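Long-range contacts in putative xanthine dehydrogenase YAGS fad-binding subunit (Escherichia coli, PDB 5G5G), which probably oxidises aldehydes in the periplasm at a molybdenum centre, which the chain described here binds together with pterin cytosine dinucleotide: residues L382-V387 / S397-I402; L325-A330 / E378-N383; I402-T407 / L608-A613. One frame throughout, in Å; residues are numbered along the deposited sequence.

Contact 1: L382-V387 / S397-I402; sequences LNDTQV and SRRQLI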
loop_
_atom_site.group_PDB
_atom_site.type_symbol
_atom_site.label_atom_id
_atom_site.label_comp_id
_atom_site.label_asym_id
_atom_site.label_seq_id
_atom_site.Cartn_x
_atom_site.Cartn_y
_atom_site.Cartn_z
ATOM N N LEU C 382 -23.531 26.236 10.974
ATOM C CA LEU C 382 -24.381 26.582 12.089
ATOM C C LEU C 382 -23.832 26.138 13.443
ATOM O O LEU C 382 -24.127 26.782 14.441
ATOM C CB LEU C 382 -25.737 25.935 11.893
ATOM C CG LEU C 382 -26.909 26.313 12.720
ATOM C CD1 LEU C 382 -27.359 27.706 12.258
ATOM C CD2 LEU C 382 -28.034 25.283 12.538
ATOM N N ASN C 383 -23.153 24.976 13.459
ATOM C CA ASN C 383 -22.632 24.338 14.674
ATOM C C ASN C 383 -21.109 24.521 14.896
ATOM O O ASN C 383 -20.457 23.765 15.619
ATOM C CB ASN C 383 -23.033 22.847 14.625
ATOM C CG ASN C 383 -24.489 22.673 14.946
ATOM O OD1 ASN C 383 -24.893 23.006 16.048
ATOM N ND2 ASN C 383 -25.303 22.302 13.956
ATOM N N ASP C 384 -20.529 25.534 14.238
ATOM C CA ASP C 384 -19.113 25.874 14.448
ATOM C C ASP C 384 -18.959 26.321 15.897
ATOM O O ASP C 384 -19.883 26.881 16.475
ATOM C CB ASP C 384 -18.739 27.049 13.540
ATOM C CG ASP C 384 -17.233 27.412 13.613
ATOM O OD1 ASP C 384 -16.459 26.537 13.223
ATOM O OD2 ASP C 384 -16.892 28.550 14.057
ATOM N N THR C 385 -17.819 26.028 16.487
ATOM C CA THR C 385 -17.432 26.548 17.783
ATOM C C THR C 385 -16.018 27.133 17.645
ATOM O O THR C 385 -15.122 26.484 17.166
ATOM C CB THR C 385 -17.522 25.497 18.917
ATOM O OG1 THR C 385 -17.072 26.087 20.165
ATOM C CG2 THR C 385 -16.732 24.273 18.647
ATOM N N GLN C 386 -15.874 28.389 18.067
ATOM C CA GLN C 386 -14.601 29.092 18.089
ATOM C C GLN C 386 -13.857 28.968 19.448
ATOM O O GLN C 386 -12.778 29.548 19.634
ATOM C CB GLN C 386 -14.840 30.571 17.726
ATOM C CG GLN C 386 -15.234 30.773 16.280
ATOM C CD GLN C 386 -14.073 30.547 15.319
ATOM O OE1 GLN C 386 -12.981 31.099 15.523
ATOM N NE2 GLN C 386 -14.271 29.700 14.314
ATOM N N VAL C 387 -14.479 28.247 20.389
ATOM C CA VAL C 387 -13.913 27.987 21.696
ATOM C C VAL C 387 -14.008 26.507 22.013
ATOM O O VAL C 387 -14.752 25.776 21.370
ATOM C CB VAL C 387 -14.621 28.807 22.790
ATOM C CG1 VAL C 387 -14.545 30.334 22.510
ATOM C CG2 VAL C 387 -16.104 28.383 22.953
ATOM N N SER C 397 -6.712 28.871 18.512
ATOM C CA SER C 397 -5.677 29.862 18.110
ATOM C C SER C 397 -6.129 30.579 16.868
ATOM O O SER C 397 -5.996 31.826 16.718
ATOM C CB SER C 397 -4.312 29.193 17.907
ATOM O OG SER C 397 -4.421 28.140 16.996
ATOM N N ARG C 398 -6.652 29.772 15.983
ATOM C CA ARG C 398 -7.488 30.206 14.902
ATOM C C ARG C 398 -8.193 29.053 14.234
ATOM O O ARG C 398 -7.695 27.924 14.170
ATOM C CB ARG C 398 -6.771 31.008 13.865
ATOM C CG ARG C 398 -5.724 30.357 13.056
ATOM C CD ARG C 398 -5.083 31.430 12.149
ATOM N NE ARG C 398 -6.077 31.997 11.186
ATOM C CZ ARG C 398 -5.817 32.875 10.204
ATOM N NH1 ARG C 398 -4.575 33.276 9.966
ATOM N NH2 ARG C 398 -6.803 33.292 9.405
ATOM N N ARG C 399 -9.362 29.350 13.711
ATOM C CA ARG C 399 -10.196 28.260 13.237
ATOM C C ARG C 399 -11.011 28.774 12.081
ATOM O O ARG C 399 -11.859 29.636 12.281
ATOM C CB ARG C 399 -11.118 27.743 14.356
ATOM C CG ARG C 399 -12.176 26.783 13.838
ATOM C CD ARG C 399 -12.898 26.118 14.984
ATOM N NE ARG C 399 -14.142 25.520 14.514
ATOM C CZ ARG C 399 -14.716 24.433 15.022
ATOM N NH1 ARG C 399 -14.137 23.743 15.986
ATOM N NH2 ARG C 399 -15.894 24.037 14.523
ATOM N N GLN C 400 -10.752 28.160 10.924
ATOM C CA GLN C 400 -11.364 28.527 9.668
ATOM C C GLN C 400 -12.111 27.367 9.021
ATOM O O GLN C 400 -12.124 27.264 7.779
ATOM C CB GLN C 400 -10.276 28.986 8.683
ATOM C CG GLN C 400 -9.509 30.140 9.208
ATOM C CD GLN C 400 -8.814 30.881 8.097
ATOM O OE1 GLN C 400 -9.314 31.927 7.662
ATOM N NE2 GLN C 400 -7.669 30.365 7.636
ATOM N N LEU C 401 -12.752 26.506 9.833
ATOM C CA LEU C 401 -13.509 25.437 9.264
ATOM C C LEU C 401 -14.621 25.953 8.350
ATOM O O LEU C 401 -14.827 25.415 7.252
ATOM C CB LEU C 401 -14.112 24.544 10.341
ATOM C CG LEU C 401 -15.003 23.415 9.816
ATOM C CD1 LEU C 401 -14.209 22.409 8.977
ATOM C CD2 LEU C 401 -15.666 22.705 10.984
ATOM N N ILE C 402 -15.358 26.967 8.826
ATOM C CA ILE C 402 -16.417 27.581 8.018
ATOM C C ILE C 402 -15.908 27.941 6.639
ATOM O O ILE C 402 -16.498 27.571 5.590
ATOM C CB ILE C 402 -16.992 28.809 8.733
ATOM C CG1 ILE C 402 -17.755 28.409 10.023
ATOM C CG2 ILE C 402 -17.882 29.599 7.804
ATOM C CD1 ILE C 402 -18.336 29.570 10.833
HETATM O O HOH W 1 -14.716 27.884 11.524
HETATM O O HOH W 2 -10.596 31.859 14.247
#
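Asp384 and Arg399 form the tight, inner part of this contact. NE and NH2 of Arg399 converge side-on upon a single oxygen, OD1 of Asp384, with NE at 2.8 Å. Both come from the same face of the carboxylate, well above its plane, and the carboxylate and guanidinium planes stand 67° apart. The carbonyl of Thr385 lies over one face of the guanidinium, its O only 3.0 Å from Arg399 CZ, while the methyl CD1 of Ile402 rests 3.7 Å from OD2 of Asp384. Leu326 O and Leu325 O take the hydrogen bonds of NH2 and NH1 of Arg399, fixing the group further. The two segments are the ends of the connection between helix 376-382 and helix 401-412. Gln400 is the N-cap of the second helix, and in its first turn Ile402 N donates to a water that also lies 2.8 Å from Asp384 OD1. With a leucine in place of Arg399, Asp384 would probably lose its opposite charge and the loop carbonyls their donors. Outward, the contact loosens around Gln386. A turn about the CB-CG bond (chi2 -72°) brings its NE2 to Asp384 OD2 along a nearly straight bond of 2.9 Å, on the syn lone pair, and to Arg399 O at 3.2 Å. On this exposed side Gln386 OE1 reaches Arg399 N merely through a second water.

Contact 2: L325-A330 / E378-N383; sequences LLYAGA and EFRILN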
loop_
_atom_site.group_PDB
_atom_site.type_symbol
_atom_site.label_atom_id
_atom_site.label_comp_id
_atom_site.label_asym_id
_atom_site.label_seq_id
_atom_site.Cartn_x
_atom_site.Cartn_y
_atom_site.Cartn_z
ATOM N N LEU C 325 -14.285 18.643 20.412
ATOM C CA LEU C 325 -13.836 19.983 19.937
ATOM C C LEU C 325 -14.465 20.447 18.630
ATOM O O LEU C 325 -14.473 21.656 18.342
ATOM C CB LEU C 325 -12.296 19.963 19.717
ATOM C CG LEU C 325 -11.505 19.914 21.000
ATOM C CD1 LEU C 325 -10.027 19.601 20.734
ATOM C CD2 LEU C 325 -11.629 21.182 21.808
ATOM N N LEU C 326 -14.954 19.530 17.810
ATOM C CA LEU C 326 -15.321 19.923 16.467
ATOM C C LEU C 326 -16.625 20.720 16.408
ATOM O O LEU C 326 -16.642 21.732 15.741
ATOM C CB LEU C 326 -15.363 18.716 15.521
ATOM C CG LEU C 326 -15.509 18.986 13.998
ATOM C CD1 LEU C 326 -14.526 20.023 13.486
ATOM C CD2 LEU C 326 -15.313 17.692 13.216
ATOM N N TYR C 327 -17.696 20.302 17.090
ATOM C CA TYR C 327 -18.969 20.982 16.942
ATOM C C TYR C 327 -19.445 21.542 18.276
ATOM O O TYR C 327 -19.089 21.028 19.318
ATOM C CB TYR C 327 -20.033 20.079 16.343
ATOM C CG TYR C 327 -19.619 19.557 14.998
ATOM C CD1 TYR C 327 -19.541 20.395 13.937
ATOM C CD2 TYR C 327 -19.310 18.215 14.824
ATOM C CE1 TYR C 327 -19.142 19.944 12.674
ATOM C CE2 TYR C 327 -18.938 17.728 13.546
ATOM C CZ TYR C 327 -18.856 18.598 12.484
ATOM O OH TYR C 327 -18.454 18.183 11.233
ATOM N N ALA C 328 -20.186 22.655 18.214
ATOM C CA ALA C 328 -20.816 23.211 19.374
ATOM C C ALA C 328 -21.845 22.222 19.955
ATOM O O ALA C 328 -22.309 21.286 19.261
ATOM C CB ALA C 328 -21.495 24.533 19.057
ATOM N N GLY C 329 -22.144 22.436 21.229
ATOM C CA GLY C 329 -23.163 21.663 21.968
ATOM C C GLY C 329 -22.878 21.764 23.446
ATOM O O GLY C 329 -21.770 21.408 23.864
ATOM N N ALA C 330 -23.871 22.165 24.232
ATOM C CA ALA C 330 -23.638 22.388 25.664
ATOM C C ALA C 330 -23.612 21.111 26.501
ATOM O O ALA C 330 -23.143 21.124 27.668
ATOM C CB ALA C 330 -24.675 23.361 26.198
ATOM N N GLU C 378 -24.214 23.770 5.456
ATOM C CA GLU C 378 -24.817 24.766 6.343
ATOM C C GLU C 378 -24.969 24.271 7.780
ATOM O O GLU C 378 -24.835 25.041 8.723
ATOM C CB GLU C 378 -26.189 25.205 5.822
ATOM C CG GLU C 378 -26.099 26.080 4.558
ATOM C CD GLU C 378 -25.276 27.377 4.743
ATOM O OE1 GLU C 378 -25.181 27.972 5.853
ATOM O OE2 GLU C 378 -24.700 27.810 3.736
ATOM N N PHE C 379 -25.250 22.968 7.927
ATOM C CA PHE C 379 -25.407 22.388 9.241
ATOM C C PHE C 379 -24.137 22.478 10.063
ATOM O O PHE C 379 -24.192 22.766 11.226
ATOM C CB PHE C 379 -25.866 20.913 9.139
ATOM C CG PHE C 379 -26.219 20.300 10.460
ATOM C CD1 PHE C 379 -27.430 20.592 11.067
ATOM C CD2 PHE C 379 -25.355 19.417 11.081
ATOM C CE1 PHE C 379 -27.780 20.029 12.283
ATOM C CE2 PHE C 379 -25.719 18.812 12.281
ATOM C CZ PHE C 379 -26.916 19.116 12.886
ATOM N N ARG C 380 -23.001 22.184 9.451
ATOM C CA ARG C 380 -21.686 22.313 10.109
ATOM C C ARG C 380 -21.361 23.761 10.398
ATOM O O ARG C 380 -20.879 24.072 11.481
ATOM C CB ARG C 380 -20.597 21.645 9.280
ATOM C CG ARG C 380 -20.746 20.145 9.192
ATOM C CD ARG C 380 -19.613 19.556 8.343
ATOM N NE ARG C 380 -19.619 18.088 8.404
ATOM C CZ ARG C 380 -20.467 17.316 7.724
ATOM N NH1 ARG C 380 -21.359 17.843 6.897
ATOM N NH2 ARG C 380 -20.398 15.980 7.844
ATOM N N ILE C 381 -21.699 24.677 9.498
ATOM C CA ILE C 381 -21.422 26.092 9.727
ATOM C C ILE C 381 -22.224 26.564 10.940
ATOM O O ILE C 381 -21.680 27.268 11.808
ATOM C CB ILE C 381 -21.691 26.928 8.451
ATOM C CG1 ILE C 381 -20.621 26.586 7.395
ATOM C CG2 ILE C 381 -21.644 28.438 8.751
ATOM C CD1 ILE C 381 -20.960 27.084 5.987
ATOM N N LEU C 382 -23.531 26.236 10.974
ATOM C CA LEU C 382 -24.381 26.582 12.089
ATOM C C LEU C 382 -23.832 26.138 13.443
ATOM O O LEU C 382 -24.127 26.782 14.441
ATOM C CB LEU C 382 -25.737 25.935 11.893
ATOM C CG LEU C 382 -26.909 26.313 12.720
ATOM C CD1 LEU C 382 -27.359 27.706 12.258
ATOM C CD2 LEU C 382 -28.034 25.283 12.538
ATOM N N ASN C 383 -23.153 24.976 13.459
ATOM C CA ASN C 383 -22.632 24.338 14.674
ATOM C C ASN C 383 -21.109 24.521 14.896
ATOM O O ASN C 383 -20.457 23.765 15.619
ATOM C CB ASN C 383 -23.033 22.847 14.625
ATOM C CG ASN C 383 -24.489 22.673 14.946
ATOM O OD1 ASN C 383 -24.893 23.006 16.048
ATOM N ND2 ASN C 383 -25.303 22.302 13.956
#
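A loop docks here against the C-terminal end of a helix: Tyr327 and Ala328 meet Arg380 and Asn383 in a buried contact between the connection of strands 299-310 and 331-340 and the last turn of helix 376-382. The backbone join is the straightest element. Ala328 N donates to Asn383 O at 2.8 Å and 173°, and the same oxygen receives a CA-H...O contact from Tyr327 CA at 3.4 Å. Asn383 O also lies in the plane of the Tyr327 ring, at its edge, whereas CG of Leu326 covers one ring face toward the rim. With CG beside the backbone N (chi1 -58°), Tyr327 carries its ring obliquely across the Arg380 chain, whose CG comes to 3.8 Å from CE1. At the far end Arg380 NE approaches Tyr327 OH at 3.1 Å, a bent and weak hydrogen bond. The stronger partner of both groups is Glu362 of helix 354-372, which forms a salt bridge with Arg380 and a hydrogen bond with Tyr327. The side chain of Asn383, just past the helix end, is tied back to the last turn: ND2 donates to Phe379 O at 3.0 Å and sits 3.6 Å above the centre of the Phe379 ring. Gly297 O and Ile299 N take up the rest of its amide. Buried polar atoms are thus matched on both sides: Glu362 balances the buried charge of Arg380 and probably polarises the Tyr327 hydroxyl, making the tyrosine-arginine pair part of a buried three-residue polar cluster.

Contact 3: I402-T407 / L608-A613; sequences IECLRT and LAVCAA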
loop_
_atom_site.group_PDB
_atom_site.type_symbol
_atom_site.label_atom_id
_atom_site.label_comp_id
_atom_site.label_asym_id
_atom_site.label_seq_id
_atom_site.Cartn_x
_atom_site.Cartn_y
_atom_site.Cartn_z
ATOM N N ILE C 402 -15.358 26.967 8.826
ATOM C CA ILE C 402 -16.417 27.581 8.018
ATOM C C ILE C 402 -15.908 27.941 6.639
ATOM O O ILE C 402 -16.498 27.571 5.590
ATOM C CB ILE C 402 -16.992 28.809 8.733
ATOM C CG1 ILE C 402 -17.755 28.409 10.023
ATOM C CG2 ILE C 402 -17.882 29.599 7.804
ATOM C CD1 ILE C 402 -18.336 29.570 10.833
ATOM N N GLU C 403 -14.762 28.640 6.625
ATOM C CA GLU C 403 -14.151 29.062 5.362
ATOM C C GLU C 403 -13.653 27.913 4.473
ATOM O O GLU C 403 -13.773 28.004 3.224
ATOM C CB GLU C 403 -13.047 30.068 5.654
ATOM C CG GLU C 403 -13.599 31.372 6.189
ATOM C CD GLU C 403 -13.837 31.439 7.725
ATOM O OE1 GLU C 403 -13.584 30.465 8.495
ATOM O OE2 GLU C 403 -14.380 32.516 8.139
ATOM N N CYS C 404 -13.143 26.837 5.086
ATOM C CA CYS C 404 -12.849 25.630 4.329
ATOM C C CYS C 404 -14.111 25.111 3.604
ATOM O O CYS C 404 -14.114 24.824 2.387
ATOM C CB CYS C 404 -12.294 24.536 5.199
ATOM S SG CYS C 404 -10.616 24.877 5.764
ATOM N N LEU C 405 -15.220 25.059 4.348
ATOM C CA LEU C 405 -16.431 24.501 3.807
ATOM C C LEU C 405 -17.025 25.396 2.745
ATOM O O LEU C 405 -17.449 24.926 1.674
ATOM C CB LEU C 405 -17.409 24.238 4.922
ATOM C CG LEU C 405 -17.033 23.087 5.832
ATOM C CD1 LEU C 405 -17.912 23.154 7.034
ATOM C CD2 LEU C 405 -17.164 21.740 5.129
ATOM N N ARG C 406 -17.061 26.700 3.004
ATOM C CA ARG C 406 -17.638 27.644 1.998
ATOM C C ARG C 406 -16.815 27.710 0.717
ATOM O O ARG C 406 -17.357 27.661 -0.410
ATOM C CB ARG C 406 -17.838 29.063 2.581
ATOM C CG ARG C 406 -18.907 29.187 3.656
ATOM C CD ARG C 406 -19.314 30.645 3.843
ATOM N NE ARG C 406 -20.568 30.781 4.595
ATOM C CZ ARG C 406 -20.742 31.494 5.711
ATOM N NH1 ARG C 406 -19.765 32.242 6.259
ATOM N NH2 ARG C 406 -21.949 31.496 6.273
ATOM N N THR C 407 -15.490 27.778 0.867
ATOM C CA THR C 407 -14.590 27.803 -0.285
ATOM C C THR C 407 -14.717 26.520 -1.069
ATOM O O THR C 407 -14.841 26.551 -2.312
ATOM C CB THR C 407 -13.125 27.979 0.157
ATOM O OG1 THR C 407 -12.993 29.240 0.817
ATOM C CG2 THR C 407 -12.145 27.939 -1.027
ATOM N N LEU C 608 -12.074 17.072 -3.867
ATOM C CA LEU C 608 -11.535 18.370 -3.486
ATOM C C LEU C 608 -11.280 18.361 -1.986
ATOM O O LEU C 608 -12.138 17.947 -1.217
ATOM C CB LEU C 608 -12.467 19.516 -3.841
ATOM C CG LEU C 608 -12.083 20.908 -3.318
ATOM C CD1 LEU C 608 -10.790 21.403 -3.941
ATOM C CD2 LEU C 608 -13.211 21.902 -3.570
ATOM N N ALA C 609 -10.109 18.798 -1.567
ATOM C CA ALA C 609 -9.822 19.093 -0.150
ATOM C C ALA C 609 -9.468 20.582 -0.005
ATOM O O ALA C 609 -8.572 21.078 -0.697
ATOM C CB ALA C 609 -8.671 18.263 0.351
ATOM N N VAL C 610 -10.135 21.263 0.915
ATOM C CA VAL C 610 -9.752 22.590 1.287
ATOM C C VAL C 610 -9.237 22.552 2.740
ATOM O O VAL C 610 -9.972 22.189 3.663
ATOM C CB VAL C 610 -10.907 23.604 1.120
ATOM C CG1 VAL C 610 -10.429 25.009 1.448
ATOM C CG2 VAL C 610 -11.520 23.568 -0.306
ATOM N N CYS C 611 -7.958 22.920 2.932
ATOM C CA CYS C 611 -7.265 22.781 4.205
ATOM C C CYS C 611 -6.808 24.103 4.793
ATOM O O CYS C 611 -6.334 25.017 4.051
ATOM C CB CYS C 611 -6.032 21.915 3.968
ATOM S SG CYS C 611 -6.441 20.286 3.410
ATOM N N ALA C 612 -6.891 24.171 6.123
ATOM C CA ALA C 612 -6.341 25.259 6.930
ATOM C C ALA C 612 -5.362 24.652 7.937
ATOM O O ALA C 612 -5.767 24.015 8.930
ATOM C CB ALA C 612 -7.458 25.995 7.632
ATOM N N ALA C 613 -4.063 24.794 7.626
ATOM C CA ALA C 613 -2.992 24.125 8.367
ATOM C C ALA C 613 -1.841 25.101 8.658
ATOM O O ALA C 613 -0.647 24.798 8.548
ATOM C CB ALA C 613 -2.521 22.931 7.557
#
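Cys404 sets its sulfur over the face of a peptide plane: SG lies above the group joining Cys611 to Ala612, 3.8 Å from Ala612 N. Such peptide groups are the flat surfaces of this contact, since neither rings nor side-chain amides meet across it. Their edges are engaged within the sheet, where Val610 pairs through its backbone with Gly588 of strand 584-596 and Cys611 with Ile673 of strand 669-674. The arrangement is a helix laid on the face of a mixed beta-sheet. The segment 402-407 of helix 401-412 and strand residues 608-612 run nearly antiparallel, at 154°, and their axes approach to 7.7 Å, consistent with the small side chains of Cys404 and Ala612. Cys404 and Val610 stand opposite each other, and the backbone of the helix itself takes part: Val610 CB comes to 3.7 Å from Cys404 O, while both its methyls, CG1 and CG2, lie against the same oxygen, at 3.8 and 3.9 Å. The branch CG1, anti to the backbone N (chi1 -177°), also reaches along the helix to Thr407 CG2 at 4.2 Å. Cys404 SG, beside its own backbone N (chi1 -71°), slides toward the end of the strand and packs against the methyl of Ala612. Cys611 points from the opposite side of the strand, its side chain about 9 Å from the bound pterin cytosine dinucleotide, and Ala613 touches that cofactor directly, so the helix probably covers the face turned from the cofactor. In the helix, Glu403 O accepts both Thr407 N and, at 2.8 Å, Thr407 OG1, the two donors arriving from opposite faces of its carbonyl plane.

How the contacts relate
Contacts 2 and 3 are buried, whereas contact 1 reaches from a buried arginine to an exposed, watered rim. Chemistry follows place: contact 1 is ionic and water-bridged, contact 2 mixes backbone and polar side-chain bonds, and contact 3, against the sheet, depends on small apolar groups and sulfur. Contacts 1 and 3 share Ile402 and both use helix 401-412; contacts 1 and 2 share Leu382 and Asn383 at the end of helix 376-382. The two successive helices also pack directly, Ile381 on Ile402 and Arg406, and Arg380 on Leu405. The series thus leads from an outer loop, through paired helices, to a strand ending at the cofactor.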